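Local coordinates for protein cytochrome P450 reductase (Amycolatopsis methanolica 239, PDB 5OGX) that transfers electrons from NADH, by way of FAD and a [2Fe-2S] cluster, to a cytochrome P450 that O-demethylates lignin-derived aromatics such as guaiacol, at residues R115-V120 and D249-G254; V211-G216 and K315-R320; G224-A229 and R236-Y241. All coordinates share one frame; numbering follows the deposited sequence. Where two conformers were deposited one is given.

Interaction 1 of 3, residues R115-V120 and D249-G254; sequences RDTRRV and DLYDLG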
ATOM      1  N   ARG A 115       4.187   2.822 -21.212  1.00 30.79           N
ATOM      2  CA  ARG A 115       2.978   2.210 -21.751  1.00 30.24           C
ATOM      3  C   ARG A 115       1.924   2.062 -20.662  1.00 29.34           C
ATOM      4  O   ARG A 115       2.174   1.443 -19.621  1.00 30.16           O
ATOM      5  CB  ARG A 115       3.284   0.845 -22.363  1.00 34.91           C
ATOM      6  CG  ARG A 115       2.037   0.136 -22.884  1.00 35.99           C
ATOM      7  CD  ARG A 115       2.407  -1.037 -23.777  1.00 39.13           C
ATOM      8  NE  ARG A 115       3.170  -2.054 -23.054  1.00 35.13           N
ATOM      9  CZ  ARG A 115       3.703  -3.128 -23.629  1.00 36.42           C
ATOM     10  NH1 ARG A 115       4.381  -4.008 -22.905  1.00 37.98           N
ATOM     11  NH2 ARG A 115       3.554  -3.320 -24.930  1.00 35.35           N
ATOM     12  N   ASP A 116       0.756   2.664 -20.900  1.00 31.94           N
ATOM     13  CA  ASP A 116      -0.385   2.602 -19.983  1.00 32.21           C
ATOM     14  C   ASP A 116      -0.033   3.061 -18.569  1.00 28.57           C
ATOM     15  O   ASP A 116      -0.645   2.606 -17.604  1.00 26.57           O
ATOM     16  CB  ASP A 116      -0.977   1.191 -19.923  1.00 31.50           C
ATOM     17  CG  ASP A 116      -1.715   0.812 -21.188  1.00 39.81           C
ATOM     18  OD1 ASP A 116      -2.181   1.721 -21.904  1.00 38.77           O
ATOM     19  OD2 ASP A 116      -1.826  -0.400 -21.459  1.00 41.45           O
ATOM     20  N   THR A 117       0.933   3.966 -18.421  1.00 28.25           N
ATOM     21  CA  THR A 117       1.404   4.363 -17.099  1.00 28.65           C
ATOM     22  C   THR A 117       1.496   5.877 -17.015  1.00 27.46           C
ATOM     23  O   THR A 117       2.052   6.519 -17.913  1.00 27.49           O
ATOM     24  CB  THR A 117       2.771   3.739 -16.778  1.00 23.20           C
ATOM     25  OG1 THR A 117       2.716   2.324 -16.988  1.00 25.15           O
ATOM     26  CG2 THR A 117       3.139   4.009 -15.331  1.00 23.80           C
ATOM     27  N   ARG A 118       0.958   6.441 -15.932  1.00 26.17           N
ATOM     28  CA  ARG A 118       1.025   7.873 -15.688  1.00 24.77           C
ATOM     29  C   ARG A 118       1.583   8.168 -14.304  1.00 26.14           C
ATOM     30  O   ARG A 118       1.287   7.461 -13.335  1.00 26.10           O
ATOM     31  CB  ARG A 118      -0.344   8.518 -15.817  1.00 24.62           C
ATOM     32  CG  ARG A 118      -0.679   8.836 -17.253  1.00 25.82           C
ATOM     33  CD  ARG A 118      -2.043   9.467 -17.424  1.00 29.44           C
ATOM     34  NE  ARG A 118      -2.075  10.110 -18.734  1.00 29.40           N
ATOM     35  CZ  ARG A 118      -2.939  11.045 -19.117  1.00 31.78           C
ATOM     36  NH1 ARG A 118      -3.890  11.477 -18.293  1.00 31.30           N
ATOM     37  NH2 ARG A 118      -2.843  11.546 -20.344  1.00 31.04           N
ATOM     38  N   ARG A 119       2.366   9.237 -14.218  1.00 27.58           N
ATOM     39  CA  ARG A 119       2.743   9.828 -12.944  1.00 25.89           C
ATOM     40  C   ARG A 119       1.771  10.957 -12.642  1.00 24.97           C
ATOM     41  O   ARG A 119       1.455  11.765 -13.518  1.00 29.47           O
ATOM     42  CB  ARG A 119       4.179  10.364 -12.972  1.00 29.77           C
ATOM     43  CG  ARG A 119       4.788  10.539 -11.571  1.00 30.84           C
ATOM     44  CD  ARG A 119       6.049  11.402 -11.574  1.00 33.86           C
ATOM     45  NE  ARG A 119       6.962  11.073 -12.672  1.00 33.25           N
ATOM     46  CZ  ARG A 119       7.838  10.070 -12.651  1.00 28.04           C
ATOM     47  NH1 ARG A 119       7.938   9.272 -11.583  1.00 26.31           N
ATOM     48  NH2 ARG A 119       8.618   9.865 -13.704  1.00 29.04           N
ATOM     49  N   VAL A 120       1.285  11.005 -11.412  1.00 22.87           N
ATOM     50  CA  VAL A 120       0.419  12.088 -10.974  1.00 26.08           C
ATOM     51  C   VAL A 120       1.060  12.739  -9.760  1.00 26.80           C
ATOM     52  O   VAL A 120       1.375  12.056  -8.780  1.00 26.46           O
ATOM     53  CB  VAL A 120      -0.998  11.586 -10.650  1.00 22.91           C
ATOM     54  CG1 VAL A 120      -1.826  12.714 -10.085  1.00 27.55           C
ATOM     55  CG2 VAL A 120      -1.649  10.969 -11.895  1.00 24.24           C
ATOM     56  N   ASP A 249       6.906  -0.943 -20.774  1.00 28.78           N
ATOM     57  CA  ASP A 249       6.293  -0.708 -19.472  1.00 27.23           C
ATOM     58  C   ASP A 249       7.254  -0.122 -18.443  1.00 23.26           C
ATOM     59  O   ASP A 249       6.817   0.238 -17.343  1.00 26.01           O
ATOM     60  CB  ASP A 249       5.732  -2.018 -18.914  1.00 29.44           C
ATOM     61  CG  ASP A 249       4.704  -2.657 -19.827  1.00 31.76           C
ATOM     62  OD1 ASP A 249       3.753  -1.960 -20.228  1.00 32.10           O
ATOM     63  OD2 ASP A 249       4.841  -3.863 -20.124  1.00 34.85           O
ATOM     64  N   LEU A 250       8.545  -0.044 -18.749  1.00 27.13           N
ATOM     65  CA  LEU A 250       9.517   0.368 -17.749  1.00 25.33           C
ATOM     66  C   LEU A 250       9.563   1.884 -17.658  1.00 26.19           C
ATOM     67  O   LEU A 250       9.282   2.594 -18.634  1.00 29.89           O
ATOM     68  CB  LEU A 250      10.911  -0.185 -18.080  1.00 25.68           C
ATOM     69  CG  LEU A 250      11.048  -1.708 -18.172  1.00 24.16           C
ATOM     70  CD1 LEU A 250      12.370  -2.092 -18.817  1.00 25.36           C
ATOM     71  CD2 LEU A 250      10.913  -2.314 -16.761  1.00 25.35           C
ATOM     72  N   TYR A 251       9.906   2.385 -16.473  1.00 25.99           N
ATOM     73  CA  TYR A 251       9.993   3.825 -16.288  1.00 29.51           C
ATOM     74  C   TYR A 251      10.987   4.160 -15.186  1.00 25.86           C
ATOM     75  O   TYR A 251      11.405   3.299 -14.406  1.00 26.02           O
ATOM     76  CB  TYR A 251       8.615   4.451 -15.985  1.00 28.38           C
ATOM     77  CG  TYR A 251       7.908   3.946 -14.746  1.00 26.37           C
ATOM     78  CD1 TYR A 251       7.047   2.852 -14.814  1.00 27.19           C
ATOM     79  CD2 TYR A 251       8.065   4.584 -13.514  1.00 23.52           C
ATOM     80  CE1 TYR A 251       6.380   2.391 -13.698  1.00 26.17           C
ATOM     81  CE2 TYR A 251       7.391   4.125 -12.378  1.00 26.32           C
ATOM     82  CZ  TYR A 251       6.553   3.024 -12.484  1.00 22.85           C
ATOM     83  OH  TYR A 251       5.878   2.569 -11.377  1.00 25.46           O
ATOM     84  N   ASP A 252      11.393   5.432 -15.172  1.00 29.11           N
ATOM     85  CA  ASP A 252      12.301   5.983 -14.166  1.00 26.36           C
ATOM     86  C   ASP A 252      13.631   5.230 -14.106  1.00 30.65           C
ATOM     87  O   ASP A 252      14.265   5.155 -13.052  1.00 26.03           O
ATOM     88  CB  ASP A 252      11.638   6.016 -12.787  1.00 26.32           C
ATOM     89  CG  ASP A 252      10.713   7.198 -12.632  1.00 29.09           C
ATOM     90  OD1 ASP A 252      10.707   8.051 -13.549  1.00 30.23           O
ATOM     91  OD2 ASP A 252       9.990   7.263 -11.613  1.00 29.37           O
ATOM     92  N   LEU A 253      14.080   4.678 -15.234  1.00 27.56           N
ATOM     93  CA  LEU A 253      15.342   3.947 -15.215  1.00 31.13           C
ATOM     94  C   LEU A 253      16.489   4.851 -14.775  1.00 29.49           C
ATOM     95  O   LEU A 253      17.367   4.424 -14.014  1.00 28.72           O
ATOM     96  CB  LEU A 253      15.617   3.332 -16.589  1.00 31.15           C
ATOM     97  CG  LEU A 253      14.523   2.348 -17.026  1.00 32.79           C
ATOM     98  CD1 LEU A 253      14.792   1.793 -18.417  1.00 34.99           C
ATOM     99  CD2 LEU A 253      14.386   1.208 -16.006  1.00 27.70           C
ATOM    100  N   GLY A 254      16.467   6.119 -15.191  1.00 32.99           N
ATOM    101  CA  GLY A 254      17.525   7.036 -14.784  1.00 33.91           C
ATOM    102  C   GLY A 254      17.540   7.277 -13.286  1.00 34.66           C
ATOM    103  O   GLY A 254      18.611   7.383 -12.674  1.00 31.50           O
TER
HETATM  104  O   HOH W   1       4.404   0.376 -16.021  1.00 27.83           O
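Arg-115 and Arg-119 each turn the edge of the guanidinium to a carboxylate, of Asp-249 and Asp-252 respectively. Arg-119 meets Asp-252 end-on, the two groups nearly coplanar at 8°: NH1 hydrogen-bonds OD2 at 2.9 Å and NH2 hydrogen-bonds OD1 at 2.8 Å, each oxygen using its syn lone pair. Arg-115 takes Asp-249 side-on instead. NE of Arg-115 reaches OD1 of Asp-249 at 2.9 Å and NH1 reaches OD2 at 2.8 Å, both bonds almost straight and in the guanidinium plane; the carboxylate is turned 43° against that plane, and both oxygens are approached from above their own plane. Along 249-254 the Tyr-251 ring lies between the two salt bridges. Asp-252 CG is at its edge, in plane, His-164 meets it edge-to-face, and CG2 of Thr-117 approaches obliquely, 4.0 Å from CE1 of Tyr-251. The Tyr-251 hydroxyl is hydrogen-bonded to ND1 of His-164, an FAD-binding residue.

With its hydroxyl anti to the carbonyl carbon (chi1 -52°), OG1 of Thr-117 donates to Arg-115 O at 2.8 Å and accepts from a water that donates likewise to Asp-249 O. The ion pairs extend outward: Arg-115 NH1 also pairs with Glu-275, Arg-119 NH1 with Glu-162, and Asp-252 OD2 with Arg-255. Without the guanidinium, as with an alanine here, the Asp-249 carboxylate is likely to lose both bonds from Arg-115, and Glu-275 a cation.

The contact joins the FAD-binding domain, through the start of strand 117-124, to the NAD-binding domain, just before helix 253-262, as in ferredoxin-reductase-like modules. Two bidentate salt bridges, with a water-mediated link and a small apolar touch between them, make a polar junction that probably helps set the orientation of the two domains beside the flavin.

Interaction 2 of 3, residues V211-G216 and K315-R320; sequences VLIGGG and KAFKRR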
ATOM      1  N   VAL A 211      14.613  -7.684  -0.245  1.00 15.07           N
ATOM      2  CA  VAL A 211      14.192  -7.805  -1.636  1.00 15.23           C
ATOM      3  C   VAL A 211      12.814  -7.180  -1.761  1.00 18.35           C
ATOM      4  O   VAL A 211      11.949  -7.386  -0.900  1.00 16.72           O
ATOM      5  CB  VAL A 211      14.207  -9.260  -2.135  1.00 15.64           C
ATOM      6  CG1 VAL A 211      13.333 -10.168  -1.235  1.00 17.00           C
ATOM      7  CG2 VAL A 211      13.737  -9.302  -3.586  1.00 15.93           C
ATOM      8  N   LEU A 212      12.640  -6.357  -2.792  1.00 14.85           N
ATOM      9  CA  LEU A 212      11.383  -5.675  -3.057  1.00 14.84           C
ATOM     10  C   LEU A 212      10.955  -6.049  -4.461  1.00 18.37           C
ATOM     11  O   LEU A 212      11.751  -5.941  -5.404  1.00 17.61           O
ATOM     12  CB  LEU A 212      11.540  -4.159  -2.921  1.00 16.79           C
ATOM     13  CG  LEU A 212      11.976  -3.764  -1.510  1.00 17.15           C
ATOM     14  CD1 LEU A 212      13.474  -3.515  -1.556  1.00 23.32           C
ATOM     15  CD2 LEU A 212      11.235  -2.530  -0.995  1.00 24.61           C
ATOM     16  N   ILE A 213       9.718  -6.512  -4.606  1.00 14.42           N
ATOM     17  CA  ILE A 213       9.244  -6.992  -5.899  1.00 14.90           C
ATOM     18  C   ILE A 213       7.932  -6.298  -6.227  1.00 19.49           C
ATOM     19  O   ILE A 213       6.963  -6.396  -5.462  1.00 18.08           O
ATOM     20  CB  ILE A 213       9.095  -8.517  -5.925  1.00 20.52           C
ATOM     21  CG1 ILE A 213      10.504  -9.127  -5.735  1.00 24.20           C
ATOM     22  CG2 ILE A 213       8.544  -8.955  -7.272  1.00 28.15           C
ATOM     23  CD1 ILE A 213      10.580 -10.598  -5.920  1.00 27.90           C
ATOM     24  N   GLY A 214       7.928  -5.556  -7.332  1.00 15.95           N
ATOM     25  CA  GLY A 214       6.774  -4.788  -7.748  1.00 16.71           C
ATOM     26  C   GLY A 214       6.235  -5.309  -9.058  1.00 23.89           C
ATOM     27  O   GLY A 214       6.985  -5.437 -10.035  1.00 21.01           O
ATOM     28  N   GLY A 215       4.945  -5.630  -9.095  1.00 19.64           N
ATOM     29  CA  GLY A 215       4.325  -5.974 -10.360  1.00 21.26           C
ATOM     30  C   GLY A 215       3.674  -4.742 -10.942  1.00 25.27           C
ATOM     31  O   GLY A 215       2.770  -4.175 -10.321  1.00 24.14           O
ATOM     32  N   GLY A 216       4.134  -4.299 -12.108  1.00 23.84           N
ATOM     33  CA  GLY A 216       3.548  -3.114 -12.721  1.00 29.95           C
ATOM     34  C   GLY A 216       3.733  -1.895 -11.837  1.00 26.19           C
ATOM     35  O   GLY A 216       4.826  -1.628 -11.328  1.00 24.28           O
ATOM     36  N   LYS A 315       4.535 -17.265  -1.174  1.00 21.52           N
ATOM     37  CA  LYS A 315       4.788 -18.691  -1.026  1.00 25.83           C
ATOM     38  C   LYS A 315       6.164 -19.064  -1.566  1.00 23.95           C
ATOM     39  O   LYS A 315       6.848 -19.915  -0.990  1.00 23.54           O
ATOM     40  CB  LYS A 315       3.680 -19.494  -1.711  1.00 29.73           C
ATOM     41  CG  LYS A 315       2.387 -19.434  -0.905  1.00 30.34           C
ATOM     42  CD  LYS A 315       1.180 -19.947  -1.662  1.00 34.50           C
ATOM     43  CE  LYS A 315      -0.098 -19.460  -0.988  1.00 34.85           C
ATOM     44  NZ  LYS A 315      -1.336 -20.045  -1.577  1.00 33.54           N
ATOM     45  N   ALA A 316       6.585 -18.433  -2.661  1.00 19.00           N
ATOM     46  CA  ALA A 316       7.910 -18.715  -3.204  1.00 27.20           C
ATOM     47  C   ALA A 316       9.006 -18.277  -2.241  1.00 23.77           C
ATOM     48  O   ALA A 316       9.983 -19.012  -2.037  1.00 25.42           O
ATOM     49  CB  ALA A 316       8.087 -18.030  -4.557  1.00 22.72           C
ATOM     50  N   PHE A 317       8.876 -17.078  -1.665  1.00 21.50           N
ATOM     51  CA  PHE A 317       9.814 -16.649  -0.626  1.00 20.11           C
ATOM     52  C   PHE A 317       9.905 -17.689   0.488  1.00 23.38           C
ATOM     53  O   PHE A 317      10.996 -18.053   0.941  1.00 21.33           O
ATOM     54  CB  PHE A 317       9.376 -15.310  -0.033  1.00 17.18           C
ATOM     55  CG  PHE A 317       9.635 -14.100  -0.898  1.00 21.30           C
ATOM     56  CD1 PHE A 317      10.324 -14.186  -2.091  1.00 26.83           C
ATOM     57  CD2 PHE A 317       9.180 -12.857  -0.472  1.00 25.57           C
ATOM     58  CE1 PHE A 317      10.559 -13.045  -2.855  1.00 28.21           C
ATOM     59  CE2 PHE A 317       9.423 -11.720  -1.218  1.00 25.96           C
ATOM     60  CZ  PHE A 317      10.102 -11.821  -2.408  1.00 24.78           C
ATOM     61  N   LYS A 318       8.753 -18.179   0.954  1.00 19.78           N
ATOM     62  CA  LYS A 318       8.771 -19.087   2.100  1.00 23.18           C
ATOM     63  C   LYS A 318       9.409 -20.421   1.741  1.00 26.20           C
ATOM     64  O   LYS A 318      10.101 -21.025   2.566  1.00 28.48           O
ATOM     65  CB  LYS A 318       7.352 -19.299   2.634  1.00 25.52           C
ATOM     66  CG  LYS A 318       6.808 -18.131   3.424  1.00 24.88           C
ATOM     67  CD  LYS A 318       5.328 -18.355   3.776  1.00 29.18           C
ATOM     68  CE  LYS A 318       4.755 -17.173   4.553  1.00 34.69           C
ATOM     69  NZ  LYS A 318       3.418 -17.497   5.155  1.00 39.38           N
ATOM     70  N   ARG A 319       9.204 -20.891   0.510  0.51 27.39           N
ATOM     71  CA  ARG A 319       9.797 -22.161   0.103  0.51 32.03           C
ATOM     72  C   ARG A 319      11.316 -22.083   0.063  0.51 32.49           C
ATOM     73  O   ARG A 319      11.993 -23.108   0.212  0.51 32.44           O
ATOM     74  CB  ARG A 319       9.251 -22.585  -1.258  0.51 36.20           C
ATOM     75  CG  ARG A 319       7.770 -22.917  -1.233  0.51 37.87           C
ATOM     76  CD  ARG A 319       7.312 -23.521  -2.551  0.51 42.36           C
ATOM     77  NE  ARG A 319       8.104 -23.052  -3.683  0.51 39.90           N
ATOM     78  CZ  ARG A 319       7.686 -22.152  -4.566  0.51 33.69           C
ATOM     79  NH1 ARG A 319       8.482 -21.789  -5.555  0.51 28.78           N
ATOM     80  NH2 ARG A 319       6.473 -21.617  -4.454  0.51 27.52           N
ATOM     81  N   ARG A 320      11.867 -20.887  -0.141  1.00 29.28           N
ATOM     82  CA  ARG A 320      13.304 -20.667  -0.084  1.00 32.24           C
ATOM     83  C   ARG A 320      13.752 -20.209   1.298  1.00 28.70           C
ATOM     84  O   ARG A 320      14.853 -19.659   1.437  1.00 27.39           O
ATOM     85  CB  ARG A 320      13.725 -19.667  -1.162  1.00 33.73           C
ATOM     86  CG  ARG A 320      13.548 -20.194  -2.592  1.00 46.52           C
ATOM     87  CD  ARG A 320      13.921 -21.669  -2.670  1.00 54.13           C
ATOM     88  NE  ARG A 320      13.991 -22.183  -4.037  1.00 57.87           N
ATOM     89  CZ  ARG A 320      15.095 -22.200  -4.774  1.00 59.38           C
ATOM     90  NH1 ARG A 320      16.230 -21.721  -4.286  1.00 52.78           N
ATOM     91  NH2 ARG A 320      15.066 -22.696  -6.006  1.00 65.97           N
TER
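Phe-317 has CG anti to its carbonyl carbon (chi1 -76°), which sends the ring from helix 307-319 straight at strand 210-215. Ile-213 answers from the strand with an extended chain that carries CD1 out to the ring, while Val-211 holds CG1 between its backbone N and carbonyl carbon (chi1 56°) and thereby turns that methyl to the helix.

All three meet at the far end of the ring. CZ of Phe-317 lies 3.7 Å from CD1 of Ile-213, which sits at the ring edge near its plane and also approaches CE1 at 3.9 Å. From CG1 of Val-211, CZ of Phe-317 is 3.8 Å away, here at an oblique angle to the ring. The ring's CZ end thus abuts two methyls borne by alternate residues of the strand, and the backbones stay well apart: the closest CA atoms, those of Val-211 and Phe-317, are 9.9 Å from each other.

Other side chains complete this layer. Phe-289 of helix 285-292 meets the Phe-317 ring at a steep angle and also touches Val-211, and Leu-303 of the neighbouring strand 300-305 touches both Ile-213 and Phe-317.

The contact is wholly apolar between buried side chains, so it rests on dispersion and the exclusion of water, and a long aromatic residue spans the helix-to-sheet distance on this side of the parallel sheet of the NAD-binding domain, a Rossmann-like alpha/beta fold.

Interaction 3 of 3, residues G224-A229 and R236-Y241; sequences GIARTA and REVLLY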
ATOM      1  N   GLY A 224       9.509   4.442  -2.406  1.00 19.11           N
ATOM      2  CA  GLY A 224       9.649   5.152  -1.144  1.00 17.94           C
ATOM      3  C   GLY A 224      10.299   4.295  -0.071  1.00 19.37           C
ATOM      4  O   GLY A 224      11.132   4.776   0.709  1.00 18.16           O
ATOM      5  N   ILE A 225       9.922   3.020  -0.008  1.00 15.99           N
ATOM      6  CA  ILE A 225      10.486   2.127   1.001  1.00 15.47           C
ATOM      7  C   ILE A 225      11.984   1.930   0.768  1.00 17.40           C
ATOM      8  O   ILE A 225      12.785   1.985   1.706  1.00 17.11           O
ATOM      9  CB  ILE A 225       9.733   0.784   1.011  1.00 15.60           C
ATOM     10  CG1 ILE A 225       8.317   0.984   1.570  1.00 14.04           C
ATOM     11  CG2 ILE A 225      10.492  -0.244   1.856  1.00 17.85           C
ATOM     12  CD1 ILE A 225       7.356  -0.113   1.165  1.00 14.38           C
ATOM     13  N   ALA A 226      12.379   1.661  -0.480  1.00 16.52           N
ATOM     14  CA  ALA A 226      13.795   1.435  -0.774  1.00 18.31           C
ATOM     15  C   ALA A 226      14.634   2.668  -0.460  1.00 19.03           C
ATOM     16  O   ALA A 226      15.711   2.564   0.141  1.00 20.63           O
ATOM     17  CB  ALA A 226      13.973   1.037  -2.240  1.00 19.91           C
ATOM     18  N   ARG A 227      14.165   3.849  -0.872  0.52 17.02           N
ATOM     19  CA  ARG A 227      14.920   5.064  -0.584  0.52 20.37           C
ATOM     20  C   ARG A 227      15.017   5.310   0.914  0.52 21.56           C
ATOM     21  O   ARG A 227      16.060   5.748   1.413  0.52 23.75           O
ATOM     22  CB  ARG A 227      14.278   6.261  -1.281  0.52 20.97           C
ATOM     23  CG  ARG A 227      14.455   6.267  -2.783  0.52 21.57           C
ATOM     24  CD  ARG A 227      14.063   7.620  -3.360  0.52 25.03           C
ATOM     25  NE  ARG A 227      12.616   7.818  -3.435  0.52 24.15           N
ATOM     26  CZ  ARG A 227      12.030   9.015  -3.437  0.52 24.30           C
ATOM     27  NH1 ARG A 227      10.704   9.119  -3.524  0.52 18.81           N
ATOM     28  NH2 ARG A 227      12.772  10.109  -3.345  0.52 28.14           N
ATOM     29  N   THR A 228      13.936   5.049   1.648  1.00 19.71           N
ATOM     30  CA  THR A 228      13.983   5.238   3.094  1.00 18.46           C
ATOM     31  C   THR A 228      14.963   4.271   3.743  1.00 23.17           C
ATOM     32  O   THR A 228      15.731   4.658   4.633  1.00 21.81           O
ATOM     33  CB  THR A 228      12.583   5.057   3.690  1.00 18.61           C
ATOM     34  OG1 THR A 228      11.689   5.994   3.056  1.00 21.14           O
ATOM     35  CG2 THR A 228      12.621   5.298   5.199  1.00 21.25           C
ATOM     36  N   ALA A 229      14.954   3.008   3.305  1.00 16.56           N
ATOM     37  CA  ALA A 229      15.827   2.011   3.913  1.00 18.21           C
ATOM     38  C   ALA A 229      17.280   2.346   3.649  1.00 21.11           C
ATOM     39  O   ALA A 229      18.142   2.135   4.509  1.00 21.31           O
ATOM     40  CB  ALA A 229      15.499   0.621   3.361  1.00 18.09           C
ATOM     41  N   ARG A 236      23.444  -0.984   2.894  0.58 23.34           N
ATOM     42  CA  ARG A 236      22.672  -2.208   2.984  0.58 21.30           C
ATOM     43  C   ARG A 236      22.323  -2.727   1.592  0.58 21.95           C
ATOM     44  O   ARG A 236      22.359  -2.006   0.586  0.58 22.22           O
ATOM     45  CB  ARG A 236      21.412  -1.974   3.821  0.58 21.65           C
ATOM     46  CG  ARG A 236      20.162  -1.731   2.997  0.58 20.68           C
ATOM     47  CD  ARG A 236      18.980  -1.291   3.846  0.58 25.93           C
ATOM     48  NE  ARG A 236      18.447  -2.357   4.695  0.58 25.10           N
ATOM     49  CZ  ARG A 236      17.677  -2.142   5.752  0.58 23.88           C
ATOM     50  NH1 ARG A 236      17.357  -0.897   6.089  0.58 27.75           N
ATOM     51  NH2 ARG A 236      17.231  -3.158   6.473  0.58 21.41           N
ATOM     52  N   GLU A 237      21.977  -4.008   1.552  1.00 19.76           N
ATOM     53  CA  GLU A 237      21.605  -4.706   0.335  1.00 19.15           C
ATOM     54  C   GLU A 237      20.116  -4.522   0.103  1.00 18.40           C
ATOM     55  O   GLU A 237      19.288  -4.879   0.964  1.00 18.28           O
ATOM     56  CB  GLU A 237      21.952  -6.181   0.447  1.00 21.50           C
ATOM     57  CG  GLU A 237      23.427  -6.428   0.474  1.00 28.75           C
ATOM     58  CD  GLU A 237      23.706  -7.890   0.459  1.00 30.08           C
ATOM     59  OE1 GLU A 237      24.158  -8.379  -0.589  1.00 30.02           O
ATOM     60  OE2 GLU A 237      23.450  -8.543   1.499  1.00 30.07           O
ATOM     61  N   VAL A 238      19.765  -3.940  -1.042  1.00 18.20           N
ATOM     62  CA  VAL A 238      18.371  -3.712  -1.415  1.00 17.38           C
ATOM     63  C   VAL A 238      18.244  -4.140  -2.869  1.00 24.73           C
ATOM     64  O   VAL A 238      18.828  -3.500  -3.755  1.00 21.58           O
ATOM     65  CB  VAL A 238      17.973  -2.239  -1.240  1.00 18.05           C
ATOM     66  CG1 VAL A 238      16.563  -1.980  -1.773  1.00 20.58           C
ATOM     67  CG2 VAL A 238      18.121  -1.794   0.210  1.00 20.01           C
ATOM     68  N   LEU A 239      17.516  -5.226  -3.126  1.00 17.26           N
ATOM     69  CA  LEU A 239      17.300  -5.734  -4.474  1.00 17.63           C
ATOM     70  C   LEU A 239      15.866  -5.414  -4.883  1.00 21.16           C
ATOM     71  O   LEU A 239      14.914  -5.905  -4.259  1.00 18.85           O
ATOM     72  CB  LEU A 239      17.547  -7.238  -4.554  1.00 18.56           C
ATOM     73  CG  LEU A 239      18.879  -7.804  -4.085  1.00 21.85           C
ATOM     74  CD1 LEU A 239      18.947  -9.274  -4.472  1.00 23.47           C
ATOM     75  CD2 LEU A 239      20.020  -7.049  -4.705  1.00 30.64           C
ATOM     76  N   LEU A 240      15.711  -4.582  -5.908  1.00 17.35           N
ATOM     77  CA  LEU A 240      14.396  -4.116  -6.331  1.00 16.88           C
ATOM     78  C   LEU A 240      14.118  -4.665  -7.729  1.00 21.68           C
ATOM     79  O   LEU A 240      14.807  -4.302  -8.687  1.00 21.43           O
ATOM     80  CB  LEU A 240      14.350  -2.590  -6.313  1.00 18.14           C
ATOM     81  CG  LEU A 240      13.120  -1.903  -6.891  1.00 19.67           C
ATOM     82  CD1 LEU A 240      11.831  -2.424  -6.246  1.00 18.40           C
ATOM     83  CD2 LEU A 240      13.262  -0.397  -6.720  1.00 18.60           C
ATOM     84  N   TYR A 241      13.141  -5.564  -7.842  1.00 18.16           N
ATOM     85  CA  TYR A 241      12.786  -6.172  -9.123  1.00 20.53           C
ATOM     86  C   TYR A 241      11.481  -5.562  -9.609  1.00 22.73           C
ATOM     87  O   TYR A 241      10.521  -5.460  -8.841  1.00 18.11           O
ATOM     88  CB  TYR A 241      12.633  -7.694  -9.012  1.00 17.79           C
ATOM     89  CG  TYR A 241      13.892  -8.426  -8.618  1.00 22.43           C
ATOM     90  CD1 TYR A 241      14.272  -8.502  -7.291  1.00 19.90           C
ATOM     91  CD2 TYR A 241      14.696  -9.049  -9.579  1.00 22.12           C
ATOM     92  CE1 TYR A 241      15.420  -9.166  -6.910  1.00 18.14           C
ATOM     93  CE2 TYR A 241      15.855  -9.717  -9.209  1.00 22.78           C
ATOM     94  CZ  TYR A 241      16.207  -9.780  -7.872  1.00 21.14           C
ATOM     95  OH  TYR A 241      17.343 -10.440  -7.463  1.00 22.61           O
TER
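Apolar packing joins helix and strand where Ala-226 faces Val-238: CB of the alanine lies 4.0 Å from CG1 of the valine, the branch set anti to the backbone N (chi1 174°). The small methyl lets the backbones come close, and the CA atoms of Ala-226 and Val-238 are 6.9 Å apart.

The polar side chain contributes van der Waals contact. In the conformer described, one of two and so not fully settled, Arg-236 is bent at chi3 and folds against Ala-229, its NH1 3.6 Å from the alanine CB. The guanidinium presents its edge to the carbonyl, but NH1 of Arg-236 stays 3.5 Å from Ala-229 O and makes no hydrogen bond there. Its polar grip lies elsewhere: NH2 hydrogen-bonds Gly-208 O and forms a salt bridge with Asp-205.

Hydrogen bonds act inside the helix. Gly-224 O accepts hydrogen bonds from both Thr-228 N and, at 2.7 Å, Thr-228 OG1, the two donors arriving from opposite faces of the carbonyl plane.

Helix 219-232 thus lies on strand 238-244, with Leu-212 of strand 210-215 also against Val-238. This is the beta-alpha-beta crossover of parallel strands 210-215 and 238-244 in the NAD-binding domain, a Rossmann-like nucleotide-binding fold.

Overall arrangement
Interactions 2 and 3 belong to one parallel sheet of the NAD-binding domain, their centres 14 Å apart. Their strands, 210-215 and 238-244, are neighbours: Leu-212 N lies 2.7 Å from Leu-239 O, a probable hydrogen bond. Helices 219-232 and 307-319 pack on opposite faces of that sheet. Interaction 1 lies at the seam with the FAD-binding domain; its centre is 22 Å from that of interaction 2, although the nearest atoms come within about 4 Å without touching, and 19 Å from that of interaction 3, nearest atoms about 8 Å apart. The Thr-117 side chain is about 7 Å from bound FAD. The packing of Phe-317 lies away from the annotated sites, although strand 210-215 leads to FAD-binding Thr-217.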